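Local coordinates for protein thiamine-monophosphate kinase (Stenotrophomonas maltophilia, PDB 6XEP) that probably catalyses the ATP-dependent phosphorylation of thiamine monophosphate to thiamine diphosphate, the active form of vitamin B1, at residues G113-A116 with L117-H121; R155-L158 with G159-I162; A265-C268 with A269-G273. All blocks are in the same frame, centred on the assembly; numbering follows the deposited sequence. Where two conformers were deposited one is given.

Interactions 1 and 3 each lie on a single helix, 104-120 and 262-271, and run past its C-terminal end; most of their touching residues are buried. Interaction 2 is a tight turn in the loop entering strand 161-165, partly buried, with Gln157, Leu158 and Gly159 exposed, so no element is shared. Interaction 1 belongs to the N-terminal PurM-like domain, interactions 2 and 3 to the C-terminal one. The centres of interactions 1 and 2 are about 34 Å apart, those of 2 and 3 about 23 Å. Each contact includes an aspartate, differently used: Asp119 pairs with an arginine of another helix, Asp160 accepts a backbone N-H across its turn, and Asp267 joins two arginines, one within its own helix.

Interaction 1: residues G113-A116 with L117-H121; sequences GFFA and LADQH
Phe114 and Ala118 meet one helical turn apart: the amide of Ala118 N donates to Phe114 O at 2.8 Å, lying in the carbonyl plane, and on the side-chain level Phe114 CE1 comes to 4.3 Å from Ala118 CB in an oblique approach. The next bond, Asp119 N to Phe115 O, is 2.9 Å long and fairly straight at 166°. With chi1 at -67°, the carboxylate of Asp119 is turned back along the helix, and its CG sits 3.1 Å from Phe115 O. Carboxylate and carbonyl are both acceptors, so this proximity is not itself bonding; a salt bridge from Asp119 OD1 to Arg23 meets the charge, and Arg23 also makes a cation-pi contact with Phe115. Gln120 NE2 reaches back to Ala116 O, but at 3.3 Å and 127° the bond is weak. Gln120 N itself bonds, also weakly, to Leu117 O. Further out, Leu117 and Ala118 rest on Ala77 and Leu76 of helix 68-85, while Phe115 packs on helix 17-24. Helix 104-120 is the connection between strands 89-99 and 124-132, parallel neighbours in the four-stranded sheet: a beta-alpha-beta unit of this PurM-like N-terminal domain.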
loop_
_atom_site.group_PDB
_atom_site.type_symbol
_atom_site.label_atom_id
_atom_site.label_comp_id
_atom_site.label_asym_id
_atom_site.label_seq_id
_atom_site.Cartn_x
_atom_site.Cartn_y
_atom_site.Cartn_z
ATOM N N GLY A 113 17.420 7.137 -2.546
ATOM C CA GLY A 113 17.251 6.205 -3.634
ATOM C C GLY A 113 15.848 6.202 -4.191
ATOM O O GLY A 113 15.646 6.116 -5.404
ATOM N N PHE A 114 14.874 6.321 -3.286
ATOM C CA PHE A 114 13.479 6.412 -3.687
ATOM C C PHE A 114 13.256 7.605 -4.613
ATOM O O PHE A 114 12.720 7.458 -5.720
ATOM C CB PHE A 114 12.601 6.499 -2.441
ATOM C CG PHE A 114 11.148 6.292 -2.725
ATOM C CD1 PHE A 114 10.354 7.354 -3.090
ATOM C CD2 PHE A 114 10.584 5.031 -2.642
ATOM C CE1 PHE A 114 9.013 7.166 -3.374
ATOM C CE2 PHE A 114 9.249 4.845 -2.919
ATOM C CZ PHE A 114 8.472 5.914 -3.281
ATOM N N PHE A 115 13.676 8.800 -4.175
ATOM C CA PHE A 115 13.447 9.997 -4.970
ATOM C C PHE A 115 14.333 10.031 -6.197
ATOM O O PHE A 115 13.930 10.592 -7.218
ATOM C CB PHE A 115 13.681 11.267 -4.141
ATOM C CG PHE A 115 12.677 11.461 -3.043
ATOM C CD1 PHE A 115 11.318 11.530 -3.329
ATOM C CD2 PHE A 115 13.093 11.559 -1.718
ATOM C CE1 PHE A 115 10.384 11.718 -2.308
ATOM C CE2 PHE A 115 12.168 11.758 -0.692
ATOM C CZ PHE A 115 10.811 11.831 -0.991
ATOM N N ALA A 116 15.538 9.456 -6.130
ATOM C CA ALA A 116 16.363 9.425 -7.333
ATOM C C ALA A 116 15.611 8.771 -8.479
ATOM O O ALA A 116 15.612 9.281 -9.604
ATOM C CB ALA A 116 17.684 8.696 -7.082
ATOM N N LEU A 117 14.943 7.648 -8.208
ATOM C CA LEU A 117 14.161 6.976 -9.246
ATOM C C LEU A 117 12.805 7.646 -9.469
ATOM O O LEU A 117 12.387 7.830 -10.613
ATOM C CB LEU A 117 13.975 5.504 -8.880
ATOM C CG LEU A 117 13.135 4.693 -9.854
ATOM C CD1 LEU A 117 13.756 4.680 -11.237
ATOM C CD2 LEU A 117 12.966 3.268 -9.303
ATOM N N ALA A 118 12.116 8.026 -8.388
ATOM C CA ALA A 118 10.789 8.620 -8.515
ATOM C C ALA A 118 10.813 9.877 -9.371
ATOM O O ALA A 118 9.915 10.084 -10.197
ATOM C CB ALA A 118 10.223 8.948 -7.132
ATOM N N ASP A 119 11.819 10.740 -9.172
ATOM C CA ASP A 119 11.906 11.981 -9.935
ATOM C C ASP A 119 12.042 11.725 -11.428
ATOM O O ASP A 119 11.563 12.523 -12.239
ATOM C CB ASP A 119 13.093 12.827 -9.455
ATOM C CG ASP A 119 12.893 13.351 -8.047
ATOM O OD1 ASP A 119 11.791 13.127 -7.489
ATOM O OD2 ASP A 119 13.829 13.983 -7.505
ATOM N N GLN A 120 12.722 10.648 -11.808
ATOM C CA GLN A 120 12.905 10.361 -13.226
ATOM C C GLN A 120 11.601 10.034 -13.932
ATOM O O GLN A 120 11.534 10.131 -15.159
ATOM C CB GLN A 120 13.857 9.183 -13.403
ATOM C CG GLN A 120 15.299 9.496 -13.137
ATOM C CD GLN A 120 16.157 8.252 -13.232
ATOM O OE1 GLN A 120 15.971 7.430 -14.128
ATOM N NE2 GLN A 120 17.090 8.099 -12.301
ATOM N N HIS A 121 10.585 9.587 -13.202
ATOM C CA HIS A 121 9.352 9.116 -13.822
ATOM C C HIS A 121 8.153 9.927 -13.373
ATOM O O HIS A 121 7.007 9.547 -13.653
ATOM C CB HIS A 121 9.185 7.631 -13.532
ATOM C CG HIS A 121 10.297 6.819 -14.107
ATOM N ND1 HIS A 121 10.491 6.693 -15.468
ATOM C CD2 HIS A 121 11.323 6.163 -13.517
ATOM C CE1 HIS A 121 11.569 5.961 -15.687
ATOM N NE2 HIS A 121 12.086 5.621 -14.522
#

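Interaction 2: residues R155-L158 with G159-I162; sequences RAQL and GDDI
The carboxylate of Asp160 is approached over its plane by the backbone of Gln157: Gln157 N donates to Asp160 OD2 at 2.9 Å, from 66° out of the carboxylate plane. The other oxygen, Asp160 OD1, accepts from a water at 2.7 Å, and the same water gives its second hydrogen to Leu158 O at 3.0 Å, bridging side chain and turn. The second flat group, the Gln157 amide, is less certain, because two conformers were deposited; in the one described, Arg155 O lies close to the amide plane of Gln157, whereas NE2 comes from well above the carbonyl plane of Arg155. With CG of Asp160 beside its backbone N (chi1 -78°), the carboxylate lies back against Gln157, CG 3.1 Å from Gln157 O. That same N closes the turn, donating to Gln157 O at 3.0 Å. Gly159, with phi +86°, supplies the positive backbone angle of the third position. Asp160 OD2 also has hydrogen bonds with Thr281 OG1 and His219 ND1, so three partners grip this buried oxygen, which probably favours the ionised form and fixes the carboxylate's rotation. Gly159 and Asp160 make backbone hydrogen bonds with Ile307. The whole is a type II beta turn from Gln157 to Asp160, braced by its last side chain, at the entrance to strand 161-165 in the six-stranded sheet of the PurM-like C-terminal domain.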
loop_
_atom_site.group_PDB
_atom_site.type_symbol
_atom_site.label_atom_id
_atom_site.label_comp_id
_atom_site.label_asym_id
_atom_site.label_seq_id
_atom_site.Cartn_x
_atom_site.Cartn_y
_atom_site.Cartn_z
ATOM N N ARG A 155 -3.377 -10.713 -25.472
ATOM C CA ARG A 155 -3.680 -10.321 -26.841
ATOM C C ARG A 155 -2.554 -10.630 -27.821
ATOM O O ARG A 155 -2.522 -10.061 -28.915
ATOM C CB ARG A 155 -4.054 -8.838 -26.888
ATOM C CG ARG A 155 -5.374 -8.579 -26.165
ATOM C CD ARG A 155 -5.911 -7.184 -26.373
ATOM N NE ARG A 155 -7.263 -7.063 -25.833
ATOM C CZ ARG A 155 -7.812 -5.919 -25.433
ATOM N NH1 ARG A 155 -7.117 -4.786 -25.492
ATOM N NH2 ARG A 155 -9.051 -5.915 -24.954
ATOM N N ALA A 156 -1.650 -11.540 -27.479
ATOM C CA ALA A 156 -0.680 -11.992 -28.469
ATOM C C ALA A 156 -1.414 -12.636 -29.643
ATOM O O ALA A 156 -2.451 -13.274 -29.464
ATOM C CB ALA A 156 0.301 -12.979 -27.841
ATOM N N GLN A 157 -0.895 -12.438 -30.856
ATOM C CA GLN A 157 -1.514 -12.934 -32.075
ATOM C C GLN A 157 -0.599 -13.944 -32.745
ATOM O O GLN A 157 0.624 -13.806 -32.706
ATOM C CB GLN A 157 -1.808 -11.790 -33.057
ATOM C CG GLN A 157 -2.809 -10.789 -32.518
ATOM C CD GLN A 157 -4.137 -11.434 -32.221
ATOM O OE1 GLN A 157 -4.746 -12.059 -33.099
ATOM N NE2 GLN A 157 -4.601 -11.301 -30.980
ATOM N N LEU A 158 -1.202 -14.953 -33.373
ATOM C CA LEU A 158 -0.425 -15.896 -34.162
ATOM C C LEU A 158 0.420 -15.152 -35.186
ATOM O O LEU A 158 -0.049 -14.205 -35.829
ATOM C CB LEU A 158 -1.364 -16.895 -34.859
ATOM C CG LEU A 158 -2.210 -17.772 -33.925
ATOM C CD1 LEU A 158 -3.009 -18.801 -34.714
ATOM C CD2 LEU A 158 -1.355 -18.473 -32.882
ATOM N N GLY A 159 1.675 -15.578 -35.334
ATOM C CA GLY A 159 2.605 -14.906 -36.215
ATOM C C GLY A 159 3.371 -13.734 -35.618
ATOM O O GLY A 159 4.282 -13.217 -36.282
ATOM N N ASP A 160 3.056 -13.304 -34.392
ATOM C CA ASP A 160 3.795 -12.201 -33.779
ATOM C C ASP A 160 5.265 -12.567 -33.579
ATOM O O ASP A 160 5.610 -13.722 -33.315
ATOM C CB ASP A 160 3.206 -11.836 -32.413
ATOM C CG ASP A 160 1.942 -11.003 -32.503
ATOM O OD1 ASP A 160 1.519 -10.650 -33.629
ATOM O OD2 ASP A 160 1.376 -10.696 -31.427
ATOM N N ASP A 161 6.132 -11.561 -33.677
ATOM C CA ASP A 161 7.465 -11.664 -33.095
ATOM C C ASP A 161 7.380 -11.471 -31.581
ATOM O O ASP A 161 6.524 -10.744 -31.080
ATOM C CB ASP A 161 8.408 -10.600 -33.662
ATOM C CG ASP A 161 8.647 -10.741 -35.151
ATOM O OD1 ASP A 161 8.745 -11.889 -35.626
ATOM O OD2 ASP A 161 8.769 -9.693 -35.846
ATOM N N ILE A 162 8.303 -12.096 -30.859
ATOM C CA ILE A 162 8.500 -11.856 -29.434
ATOM C C ILE A 162 9.746 -10.994 -29.279
ATOM O O ILE A 162 10.775 -11.267 -29.917
ATOM C CB ILE A 162 8.650 -13.179 -28.663
ATOM C CG1 ILE A 162 7.429 -14.085 -28.896
ATOM C CG2 ILE A 162 8.797 -12.928 -27.154
ATOM C CD1 ILE A 162 7.569 -15.436 -28.192
HETATM O O HOH W 1 0.919 -11.423 -36.180
#

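Interaction 3: residues A265-C268 with A269-G273; sequences ARDC and ALRGG
Four successive backbone bonds of the i to i+4 kind join the two segments, running from Ala269 N to Ala265 O at 3.0 Å through to Gly272 N to Cys268 O, where the N-H...O angle has fallen to 132° and the donor stands above the carbonyl plane. Arg271, with phi near -133°, departs from helical values just ahead of that last bond. Among the side chains, the main polar link is the salt bridge between Asp267 OD1 and Arg271 NH1, 2.8 Å apart. The nitrogen meets the oxygen nearly along its C-O direction and the two flat groups are only 26° from coplanar, but the N-H is bent and the oxygen sits somewhat off the guanidinium plane. The chain of Arg271 stands out extended as far as NE, and a near-perpendicular turn about the CD-NE bond brings NH1 back to Asp267 OD1. The other carboxylate oxygen, Asp267 OD2, forms a salt bridge with Arg176 of helix 170-179, so one aspartate probably balances charge from two arginines. Arg266 also runs out extended, and Leu270 CD1 lies over one face of its guanidinium, displaced toward the rim, with CD1 3.9 Å from Arg266 NH1. A water receives hydrogens from Arg266 NH1 at 3.1 Å and Arg271 NH2 at 2.8 Å, bridging these like-charged groups without direct contact. Leu270 packs further on Val315 and Leu229, and Cys268 on Ala172. The i to i+4 Asp-Arg salt bridge is a familiar intrahelical pairing, set by the helical repeat; here helix 262-271 lies against helices 170-179 and 228-239, and the chain proceeds through Gly272 toward Asp274, a predicted substrate-binding residue of the PurM-like C-terminal domain.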
loop_
_atom_site.group_PDB
_atom_site.type_symbol
_atom_site.label_atom_id
_atom_site.label_comp_id
_atom_site.label_asym_id
_atom_site.label_seq_id
_atom_site.Cartn_x
_atom_site.Cartn_y
_atom_site.Cartn_z
ATOM N N ALA A 265 25.061 -18.759 -17.418
ATOM C CA ALA A 265 24.550 -17.526 -18.017
ATOM C C ALA A 265 23.241 -17.786 -18.749
ATOM O O ALA A 265 22.301 -16.988 -18.667
ATOM C CB ALA A 265 25.585 -16.929 -18.971
ATOM N N ARG A 266 23.166 -18.897 -19.480
ATOM C CA ARG A 266 21.929 -19.233 -20.171
ATOM C C ARG A 266 20.788 -19.439 -19.187
ATOM O O ARG A 266 19.665 -18.980 -19.418
ATOM C CB ARG A 266 22.144 -20.486 -21.017
ATOM C CG ARG A 266 20.940 -20.936 -21.814
ATOM C CD ARG A 266 21.299 -22.247 -22.516
ATOM N NE ARG A 266 20.314 -22.667 -23.508
ATOM C CZ ARG A 266 19.362 -23.569 -23.284
ATOM N NH1 ARG A 266 19.255 -24.147 -22.093
ATOM N NH2 ARG A 266 18.518 -23.892 -24.254
ATOM N N ASP A 267 21.052 -20.130 -18.081
ATOM C CA ASP A 267 19.996 -20.367 -17.109
ATOM C C ASP A 267 19.533 -19.062 -16.475
ATOM O O ASP A 267 18.335 -18.865 -16.253
ATOM C CB ASP A 267 20.477 -21.334 -16.036
ATOM C CG ASP A 267 19.395 -21.667 -15.048
ATOM O OD1 ASP A 267 18.336 -22.157 -15.492
ATOM O OD2 ASP A 267 19.593 -21.423 -13.840
ATOM N N CYS A 268 20.474 -18.169 -16.162
ATOM C CA CYS A 268 20.096 -16.860 -15.636
ATOM C C CYS A 268 19.223 -16.101 -16.621
ATOM O O CYS A 268 18.249 -15.451 -16.226
ATOM C CB CYS A 268 21.342 -16.042 -15.313
ATOM S SG CYS A 268 22.285 -16.608 -13.870
ATOM N N ALA A 269 19.577 -16.141 -17.905
ATOM C CA ALA A 269 18.822 -15.379 -18.893
ATOM C C ALA A 269 17.412 -15.940 -19.074
ATOM O O ALA A 269 16.462 -15.178 -19.284
ATOM C CB ALA A 269 19.564 -15.376 -20.224
ATOM N N LEU A 270 17.268 -17.272 -19.005
ATOM C CA LEU A 270 15.972 -17.917 -19.229
ATOM C C LEU A 270 15.080 -17.869 -18.000
ATOM O O LEU A 270 13.857 -17.742 -18.127
ATOM C CB LEU A 270 16.167 -19.378 -19.635
ATOM C CG LEU A 270 16.642 -19.601 -21.073
ATOM C CD1 LEU A 270 17.099 -21.027 -21.205
ATOM C CD2 LEU A 270 15.516 -19.274 -22.059
ATOM N N ARG A 271 15.668 -18.006 -16.807
ATOM C CA ARG A 271 14.908 -18.247 -15.587
ATOM C C ARG A 271 15.315 -17.356 -14.416
ATOM O O ARG A 271 14.789 -17.539 -13.307
ATOM C CB ARG A 271 15.047 -19.719 -15.168
ATOM C CG ARG A 271 14.405 -20.687 -16.145
ATOM C CD ARG A 271 14.666 -22.156 -15.782
ATOM N NE ARG A 271 14.464 -23.003 -16.955
ATOM C CZ ARG A 271 15.420 -23.285 -17.835
ATOM N NH1 ARG A 271 16.650 -22.806 -17.655
ATOM N NH2 ARG A 271 15.157 -24.042 -18.884
ATOM N N GLY A 272 16.214 -16.399 -14.625
ATOM C CA GLY A 272 16.708 -15.595 -13.514
ATOM C C GLY A 272 15.657 -14.628 -13.000
ATOM O O GLY A 272 14.864 -14.077 -13.762
ATOM N N GLY A 273 15.665 -14.406 -11.678
ATOM C CA GLY A 273 14.739 -13.454 -11.103
ATOM C C GLY A 273 15.186 -12.010 -11.282
ATOM O O GLY A 273 16.364 -11.718 -11.513
HETATM O O HOH W 2 16.376 -24.979 -21.226
#